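Argininosuccinate lyase (Chelativorans sp., PDB 6G3E) acts as an ethylenediamine-N,N'-disuccinic acid (EDDS) lyase of the aspartase/fumarase superfamily, a carbon-nitrogen bond-cleaving and bond-forming enzyme with broad substrate scope. Local coordinates at residues Ser37-Tyr42 / Ala118-Phe123; Arg130-Val135 / Lys181-Tyr186. All coordinates share one frame; numbering follows the deposited sequence.

Contact 1: residues Ser37-Tyr42 / Ala118-Phe123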
ATOM      1  N   SER A  37       9.920   0.464  24.605  1.00 11.35           N
ATOM      2  CA  SER A  37       9.735   1.230  25.831  1.00 15.47           C
ATOM      3  C   SER A  37       8.255   1.359  26.187  1.00 15.30           C
ATOM      4  O   SER A  37       7.895   1.401  27.362  1.00 11.42           O
ATOM      5  CB  SER A  37      10.372   2.615  25.699  1.00 17.57           C
ATOM      6  OG  SER A  37      11.788   2.524  25.681  1.00 19.15           O
ATOM      7  N   ALA A  38       7.399   1.410  25.174  1.00 13.64           N
ATOM      8  CA  ALA A  38       5.959   1.504  25.407  1.00 12.87           C
ATOM      9  C   ALA A  38       5.425   0.209  26.012  1.00 13.61           C
ATOM     10  O   ALA A  38       4.562   0.226  26.890  1.00 10.28           O
ATOM     11  CB  ALA A  38       5.227   1.825  24.108  1.00 11.46           C
ATOM     12  N   VAL A  39       5.955  -0.917  25.546  1.00 11.69           N
ATOM     13  CA  VAL A  39       5.455  -2.225  25.959  1.00 12.42           C
ATOM     14  C   VAL A  39       6.053  -2.669  27.300  1.00 16.83           C
ATOM     15  O   VAL A  39       5.452  -3.468  28.023  1.00 12.52           O
ATOM     16  CB  VAL A  39       5.750  -3.285  24.860  1.00 13.31           C
ATOM     17  CG1 VAL A  39       5.507  -4.707  25.351  1.00 15.38           C
ATOM     18  CG2 VAL A  39       4.900  -3.001  23.632  1.00 17.90           C
ATOM     19  N   PHE A  40       7.219  -2.129  27.641  1.00 13.34           N
ATOM     20  CA  PHE A  40       7.962  -2.599  28.809  1.00 15.76           C
ATOM     21  C   PHE A  40       7.154  -2.641  30.113  1.00 12.64           C
ATOM     22  O   PHE A  40       7.184  -3.652  30.813  1.00 13.98           O
ATOM     23  CB  PHE A  40       9.207  -1.746  29.035  1.00 15.12           C
ATOM     24  CG  PHE A  40       9.871  -2.014  30.348  1.00 18.05           C
ATOM     25  CD1 PHE A  40      10.485  -3.233  30.580  1.00 18.56           C
ATOM     26  CD2 PHE A  40       9.867  -1.063  31.354  1.00 18.67           C
ATOM     27  CE1 PHE A  40      11.090  -3.501  31.789  1.00 20.43           C
ATOM     28  CE2 PHE A  40      10.469  -1.327  32.571  1.00 19.19           C
ATOM     29  CZ  PHE A  40      11.085  -2.549  32.784  1.00 20.58           C
ATOM     30  N   PRO A  41       6.432  -1.554  30.449  1.00 13.15           N
ATOM     31  CA  PRO A  41       5.639  -1.586  31.689  1.00 15.78           C
ATOM     32  C   PRO A  41       4.631  -2.729  31.729  1.00 19.26           C
ATOM     33  O   PRO A  41       4.355  -3.274  32.799  1.00 11.98           O
ATOM     34  CB  PRO A  41       4.904  -0.240  31.686  1.00 20.04           C
ATOM     35  CG  PRO A  41       5.675   0.628  30.784  1.00 20.98           C
ATOM     36  CD  PRO A  41       6.338  -0.253  29.769  1.00 15.76           C
ATOM     37  N   TYR A  42       4.078  -3.077  30.573  1.00 12.39           N
ATOM     38  CA  TYR A  42       3.138  -4.184  30.484  1.00  9.84           C
ATOM     39  C   TYR A  42       3.841  -5.526  30.669  1.00 14.37           C
ATOM     40  O   TYR A  42       3.281  -6.443  31.278  1.00 12.11           O
ATOM     41  CB  TYR A  42       2.399  -4.125  29.149  1.00 10.68           C
ATOM     42  CG  TYR A  42       1.618  -2.843  29.005  1.00 14.03           C
ATOM     43  CD1 TYR A  42       0.414  -2.667  29.673  1.00 13.89           C
ATOM     44  CD2 TYR A  42       2.102  -1.793  28.237  1.00 14.06           C
ATOM     45  CE1 TYR A  42      -0.305  -1.490  29.555  1.00 14.30           C
ATOM     46  CE2 TYR A  42       1.391  -0.609  28.119  1.00 12.95           C
ATOM     47  CZ  TYR A  42       0.187  -0.468  28.778  1.00 13.14           C
ATOM     48  OH  TYR A  42      -0.519   0.707  28.665  1.00 16.60           O
ATOM     49  N   ALA A 118       1.427 -11.011  24.417  1.00 13.55           N
ATOM     50  CA  ALA A 118       0.558 -10.499  25.474  1.00 10.03           C
ATOM     51  C   ALA A 118       0.855  -9.035  25.792  1.00 12.35           C
ATOM     52  O   ALA A 118      -0.066  -8.228  25.929  1.00 12.89           O
ATOM     53  CB  ALA A 118       0.698 -11.346  26.724  1.00 10.51           C
ATOM     54  N   GLY A 119       2.134  -8.695  25.912  1.00 10.17           N
ATOM     55  CA  GLY A 119       2.531  -7.341  26.258  1.00  8.88           C
ATOM     56  C   GLY A 119       2.087  -6.348  25.199  1.00  9.88           C
ATOM     57  O   GLY A 119       1.593  -5.264  25.499  1.00 10.24           O
ATOM     58  N   LYS A 120       2.254  -6.728  23.942  1.00  8.80           N
ATOM     59  CA  LYS A 120       1.832  -5.874  22.844  1.00  9.95           C
ATOM     60  C   LYS A 120       0.317  -5.719  22.815  1.00  9.25           C
ATOM     61  O   LYS A 120      -0.186  -4.632  22.555  1.00 12.23           O
ATOM     62  CB  LYS A 120       2.352  -6.432  21.525  1.00 10.18           C
ATOM     63  CG  LYS A 120       3.827  -6.123  21.323  1.00 15.06           C
ATOM     64  CD  LYS A 120       4.490  -7.052  20.324  1.00 22.64           C
ATOM     65  CE  LYS A 120       5.999  -6.897  20.377  1.00 22.90           C
ATOM     66  NZ  LYS A 120       6.673  -7.828  19.445  1.00 19.19           N
ATOM     67  N   ARG A 121      -0.405  -6.796  23.106  1.00  9.98           N
ATOM     68  CA  ARG A 121      -1.859  -6.733  23.218  1.00 10.35           C
ATOM     69  C   ARG A 121      -2.306  -5.778  24.333  1.00 14.16           C
ATOM     70  O   ARG A 121      -3.281  -5.045  24.176  1.00  9.66           O
ATOM     71  CB  ARG A 121      -2.437  -8.125  23.474  1.00  8.08           C
ATOM     72  CG  ARG A 121      -2.527  -9.009  22.237  1.00 10.37           C
ATOM     73  CD  ARG A 121      -2.847 -10.446  22.625  1.00  6.81           C
ATOM     74  NE  ARG A 121      -3.093 -11.310  21.473  1.00 11.43           N
ATOM     75  CZ  ARG A 121      -4.243 -11.371  20.808  1.00 10.54           C
ATOM     76  NH1 ARG A 121      -5.271 -10.619  21.173  1.00 10.69           N
ATOM     77  NH2 ARG A 121      -4.367 -12.191  19.774  1.00 11.66           N
ATOM     78  N   MET A 122      -1.594  -5.792  25.456  1.00 10.55           N
ATOM     79  CA  MET A 122      -1.921  -4.915  26.572  1.00 10.40           C
ATOM     80  C   MET A 122      -1.656  -3.460  26.205  1.00 10.79           C
ATOM     81  O   MET A 122      -2.446  -2.576  26.543  1.00 10.76           O
ATOM     82  CB  MET A 122      -1.123  -5.303  27.818  1.00 10.85           C
ATOM     83  CG  MET A 122      -1.548  -6.622  28.433  1.00 11.21           C
ATOM     84  SD  MET A 122      -0.589  -7.087  29.893  1.00 13.30           S
ATOM     85  CE  MET A 122      -1.351  -6.023  31.124  1.00 12.54           C
ATOM     86  N   PHE A 123      -0.543  -3.216  25.519  1.00 10.38           N
ATOM     87  CA  PHE A 123      -0.243  -1.893  24.995  1.00  9.03           C
ATOM     88  C   PHE A 123      -1.320  -1.418  24.025  1.00  8.64           C
ATOM     89  O   PHE A 123      -1.864  -0.324  24.179  1.00 10.52           O
ATOM     90  CB  PHE A 123       1.113  -1.885  24.289  1.00 11.01           C
ATOM     91  CG  PHE A 123       1.364  -0.642  23.492  1.00 11.65           C
ATOM     92  CD1 PHE A 123       1.451   0.590  24.119  1.00 14.76           C
ATOM     93  CD2 PHE A 123       1.505  -0.702  22.115  1.00 16.51           C
ATOM     94  CE1 PHE A 123       1.672   1.741  23.387  1.00 16.33           C
ATOM     95  CE2 PHE A 123       1.732   0.447  21.380  1.00 16.16           C
ATOM     96  CZ  PHE A 123       1.815   1.668  22.020  1.00 13.50           C
TER
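The Tyr42 ring lies flat over the backbone of Met122 and Phe123 where helix 35-56 crosses the long helix 112-147, one of the extended helices of this mainly helical superfamily fold. The axes of the two short segments cross at 104°, 8.3 Å apart at their closest, and no hydrogen bond links them.

Aromatic contacts come first. Phe123 CA sits over the Tyr42 face, 4.1 Å from the ring centroid, in a CH-pi contact. The Tyr42 torsion (chi1 -61°) sets CG opposite its own carbonyl carbon, and the ring is thereby laid on the neighbouring helix. The Phe123 ring in turn takes the methyl of Ala38, CB lying 3.6 Å from CE1; so small a residue lets the ring come close. Without the Tyr42 ring, as with an alanine here, the Met122-Phe123 peptide would probably lose its aromatic cover and Met122 CB its contact with Tyr42 CD1.

Among the aliphatic contacts, Val39 spreads its two methyls: CG2 touches Phe123 CB and Lys120 CG, the Lys120 ammonium going on to Glu326. Its other methyl needs the bare backbone of Gly119, for a CB there would come within 3.1 Å of Val39 CG1, which now rests 3.8 Å from Gly119 C.

Contact 2: residues Arg130-Val135 / Lys181-Tyr186; sequences RTIEAV and KNLDRY. With NA (sodium ion), chain E.
Asp184 OD1 is gripped twice, by the guanidinium of Arg187 and by water 1, which donates to it at 2.8 Å. Asp184 belongs to helix 168-193, which packs against helix 112-147 in the central helical bundle characteristic of the superfamily; segments 130-135 and 181-186 run antiparallel, at 169°. The other carboxylate oxygen, Asp184 OD2, binds the sodium ion at 2.4 Å, so the carboxylate is a one-oxygen ligand. Five waters complete a distorted octahedron, with water 3 roughly opposite OD2.

On the side of helix 168-193 facing the second subunit, Arg185 NH1 reaches Asn182 OD1 at 3.0 Å from above the carbonyl plane, in a bent bond (138°), while Arg185 NE pairs with Glu240 of the second subunit. Helix 168-193 thus faces both its own bundle and the tetramer interface.

The contacts from one segment to the other are apolar. Threonine suits its place because it has two unlike branches: with Thr131 chi1 at -64°, OG1 turns back to Gln127 O, and Thr131 CG2 projects over the Tyr186 face, 3.6 Å from Tyr186 CZ. Tyrosine offers Thr131 a broad face while its OH bonds to Asn245. Ile132 and Tyr186 lie alongside each other, pointing opposite ways, with Ile132 CG1 3.8 Å from Tyr186 CB. Branched Val135 and long Leu183 meet tip to tip, Val135 CG1 lying 3.7 Å from Leu183 CD2.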
ATOM      1  N   ARG A 130      -7.715   4.612  24.706  1.00  9.44           N
ATOM      2  CA  ARG A 130      -7.290   5.992  24.478  1.00  9.37           C
ATOM      3  C   ARG A 130      -7.903   6.552  23.194  1.00 11.37           C
ATOM      4  O   ARG A 130      -8.362   7.697  23.147  1.00  8.99           O
ATOM      5  CB  ARG A 130      -5.762   6.056  24.412  1.00 12.53           C
ATOM      6  CG  ARG A 130      -5.177   7.425  24.143  1.00 11.53           C
ATOM      7  CD  ARG A 130      -3.680   7.314  23.901  1.00 12.34           C
ATOM      8  NE  ARG A 130      -3.044   8.616  23.731  1.00 15.14           N
ATOM      9  CZ  ARG A 130      -1.943   8.826  23.013  1.00 18.42           C
ATOM     10  NH1 ARG A 130      -1.346   7.824  22.378  1.00 11.36           N
ATOM     11  NH2 ARG A 130      -1.444  10.051  22.918  1.00 12.90           N
ATOM     12  N   THR A 131      -7.901   5.730  22.152  1.00 11.08           N
ATOM     13  CA  THR A 131      -8.402   6.131  20.843  1.00  9.64           C
ATOM     14  C   THR A 131      -9.918   6.301  20.872  1.00 11.76           C
ATOM     15  O   THR A 131     -10.457   7.285  20.369  1.00 10.16           O
ATOM     16  CB  THR A 131      -8.005   5.090  19.767  1.00 10.75           C
ATOM     17  OG1 THR A 131      -6.578   5.059  19.639  1.00 11.11           O
ATOM     18  CG2 THR A 131      -8.623   5.416  18.413  1.00 11.89           C
ATOM     19  N   ILE A 132     -10.601   5.336  21.473  1.00 11.59           N
ATOM     20  CA  ILE A 132     -12.052   5.386  21.583  1.00 12.61           C
ATOM     21  C   ILE A 132     -12.477   6.624  22.366  1.00  8.04           C
ATOM     22  O   ILE A 132     -13.436   7.301  21.999  1.00 11.49           O
ATOM     23  CB  ILE A 132     -12.592   4.100  22.236  1.00  9.36           C
ATOM     24  CG1 ILE A 132     -12.514   2.958  21.218  1.00 12.53           C
ATOM     25  CG2 ILE A 132     -14.034   4.277  22.719  1.00 11.61           C
ATOM     26  CD1 ILE A 132     -12.697   1.576  21.801  1.00 16.43           C
ATOM     27  N   GLU A 133     -11.745   6.945  23.426  1.00 11.14           N
ATOM     28  CA  GLU A 133     -12.035   8.155  24.191  1.00 12.41           C
ATOM     29  C   GLU A 133     -11.898   9.408  23.327  1.00 13.53           C
ATOM     30  O   GLU A 133     -12.734  10.311  23.395  1.00  8.66           O
ATOM     31  CB  GLU A 133     -11.118   8.261  25.407  1.00 13.38           C
ATOM     32  CG  GLU A 133     -11.403   9.486  26.257  1.00 16.38           C
ATOM     33  CD  GLU A 133     -10.611   9.508  27.556  1.00 33.01           C
ATOM     34  OE1 GLU A 133      -9.782   8.599  27.771  1.00 38.01           O
ATOM     35  OE2 GLU A 133     -10.804  10.451  28.349  1.00 29.80           O
ATOM     36  N   ALA A 134     -10.850   9.458  22.506  1.00 10.68           N
ATOM     37  CA  ALA A 134     -10.617  10.606  21.631  1.00  9.67           C
ATOM     38  C   ALA A 134     -11.690  10.714  20.552  1.00 10.68           C
ATOM     39  O   ALA A 134     -12.160  11.811  20.244  1.00 10.84           O
ATOM     40  CB  ALA A 134      -9.244  10.517  20.990  1.00 10.54           C
ATOM     41  N   VAL A 135     -12.064   9.577  19.974  1.00 10.29           N
ATOM     42  CA  VAL A 135     -13.083   9.548  18.929  1.00  7.23           C
ATOM     43  C   VAL A 135     -14.459   9.925  19.497  1.00  7.97           C
ATOM     44  O   VAL A 135     -15.268  10.566  18.824  1.00 10.49           O
ATOM     45  CB  VAL A 135     -13.133   8.157  18.250  1.00  8.73           C
ATOM     46  CG1 VAL A 135     -14.290   8.054  17.268  1.00 10.56           C
ATOM     47  CG2 VAL A 135     -11.818   7.893  17.527  1.00 12.76           C
ATOM     48  N   LYS A 181     -20.077   4.423  13.316  1.00  8.90           N
ATOM     49  CA  LYS A 181     -19.696   3.149  12.724  1.00  7.63           C
ATOM     50  C   LYS A 181     -18.223   2.832  12.978  1.00 11.29           C
ATOM     51  O   LYS A 181     -17.858   1.671  13.159  1.00 12.05           O
ATOM     52  CB  LYS A 181     -20.005   3.147  11.232  1.00  9.26           C
ATOM     53  CG  LYS A 181     -21.494   3.002  10.957  1.00 11.24           C
ATOM     54  CD  LYS A 181     -21.801   2.872   9.475  1.00 13.86           C
ATOM     55  CE  LYS A 181     -21.660   4.195   8.755  1.00 13.55           C
ATOM     56  NZ  LYS A 181     -22.203   4.120   7.370  1.00 24.32           N
ATOM     57  N   ASN A 182     -17.379   3.856  13.008  1.00 11.07           N
ATOM     58  CA  ASN A 182     -15.982   3.645  13.352  1.00  9.79           C
ATOM     59  C   ASN A 182     -15.833   3.241  14.818  1.00 10.42           C
ATOM     60  O   ASN A 182     -14.979   2.426  15.151  1.00 10.02           O
ATOM     61  CB  ASN A 182     -15.161   4.895  13.040  1.00  8.62           C
ATOM     62  CG  ASN A 182     -14.771   4.975  11.570  1.00 11.15           C
ATOM     63  OD1 ASN A 182     -14.339   3.984  10.976  1.00 13.83           O
ATOM     64  ND2 ASN A 182     -14.937   6.145  10.975  1.00 10.76           N
ATOM     65  N   LEU A 183     -16.676   3.783  15.693  1.00 10.58           N
ATOM     66  CA  LEU A 183     -16.655   3.365  17.090  1.00 12.30           C
ATOM     67  C   LEU A 183     -17.046   1.885  17.216  1.00 12.87           C
ATOM     68  O   LEU A 183     -16.467   1.154  18.021  1.00  9.62           O
ATOM     69  CB  LEU A 183     -17.577   4.249  17.929  1.00  8.35           C
ATOM     70  CG  LEU A 183     -16.971   5.613  18.273  1.00  7.07           C
ATOM     71  CD1 LEU A 183     -18.050   6.584  18.701  1.00 14.02           C
ATOM     72  CD2 LEU A 183     -15.914   5.484  19.359  1.00 11.95           C
ATOM     73  N   ASP A 184     -18.004   1.441  16.405  1.00 11.14           N
ATOM     74  CA  ASP A 184     -18.334   0.016  16.329  1.00 11.27           C
ATOM     75  C   ASP A 184     -17.141  -0.811  15.855  1.00 10.40           C
ATOM     76  O   ASP A 184     -16.868  -1.878  16.407  1.00  8.15           O
ATOM     77  CB  ASP A 184     -19.519  -0.226  15.390  1.00  9.45           C
ATOM     78  CG  ASP A 184     -20.854   0.152  16.007  1.00 17.22           C
ATOM     79  OD1 ASP A 184     -20.992   0.115  17.250  1.00 17.46           O
ATOM     80  OD2 ASP A 184     -21.778   0.473  15.228  1.00 17.16           O
ATOM     81  N   ARG A 185     -16.437  -0.336  14.824  1.00  9.64           N
ATOM     82  CA  ARG A 185     -15.244  -1.037  14.338  1.00  7.37           C
ATOM     83  C   ARG A 185     -14.249  -1.219  15.461  1.00  5.79           C
ATOM     84  O   ARG A 185     -13.706  -2.304  15.648  1.00  9.07           O
ATOM     85  CB  ARG A 185     -14.570  -0.289  13.184  1.00  8.19           C
ATOM     86  CG  ARG A 185     -15.300  -0.421  11.867  1.00  9.18           C
ATOM     87  CD  ARG A 185     -14.533   0.192  10.685  1.00 10.03           C
ATOM     88  NE  ARG A 185     -15.348   0.053   9.484  1.00 10.57           N
ATOM     89  CZ  ARG A 185     -16.165   0.987   9.003  1.00 12.94           C
ATOM     90  NH1 ARG A 185     -16.232   2.193   9.557  1.00 12.83           N
ATOM     91  NH2 ARG A 185     -16.898   0.717   7.935  1.00 11.98           N
ATOM     92  N   TYR A 186     -14.009  -0.147  16.210  1.00  9.30           N
ATOM     93  CA  TYR A 186     -13.026  -0.177  17.285  1.00  8.44           C
ATOM     94  C   TYR A 186     -13.450  -1.105  18.428  1.00  8.82           C
ATOM     95  O   TYR A 186     -12.627  -1.834  18.990  1.00  9.17           O
ATOM     96  CB  TYR A 186     -12.782   1.238  17.826  1.00  7.55           C
ATOM     97  CG  TYR A 186     -11.769   2.056  17.043  1.00  6.56           C
ATOM     98  CD1 TYR A 186     -10.486   1.581  16.815  1.00 10.20           C
ATOM     99  CD2 TYR A 186     -12.082   3.327  16.572  1.00  7.73           C
ATOM    100  CE1 TYR A 186      -9.549   2.337  16.113  1.00  6.67           C
ATOM    101  CE2 TYR A 186     -11.149   4.085  15.875  1.00  7.44           C
ATOM    102  CZ  TYR A 186      -9.887   3.580  15.650  1.00  7.46           C
ATOM    103  OH  TYR A 186      -8.951   4.328  14.959  1.00 10.14           O
TER
HETATM  104 NA    NA E 604     -23.651   1.702  16.053  1.00 30.00          NA
HETATM  105  O   HOH W   1     -23.626   0.480  18.197  1.00 28.47           O
HETATM  106  O   HOH W   2     -22.072   2.946  17.127  1.00 24.87           O
HETATM  107  O   HOH W   3     -24.943   3.153  17.415  1.00 43.52           O
HETATM  108  O   HOH W   4     -23.883   2.737  14.123  1.00 30.52           O
HETATM  109  O   HOH W   5     -25.032  -0.273  15.119  1.00 34.07           O

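Overall arrangement
Both contacts use helix 112-147, on which segment 118-123 of contact 1 comes before segment 130-135 of contact 2; both segments of contact 1 precede those of contact 2 along the chain. Their centres lie about 20 Å apart, and with nearest atoms about 7 Å from each other they do not touch. Contact 1, its centre about 21 Å from the centre of the chain, joins helix 35-56, near the start of the chain, crosswise to the early part of the shared helix, soon after the substrate-binding residues Arg112 and Asn113. Contact 2, its centre about 6 Å from that of the chain, pairs the same helix lengthwise with helix 168-193, which also meets the second subunit. One continuous helix therefore runs from the neighbourhood of the binding site into the tetrameric core.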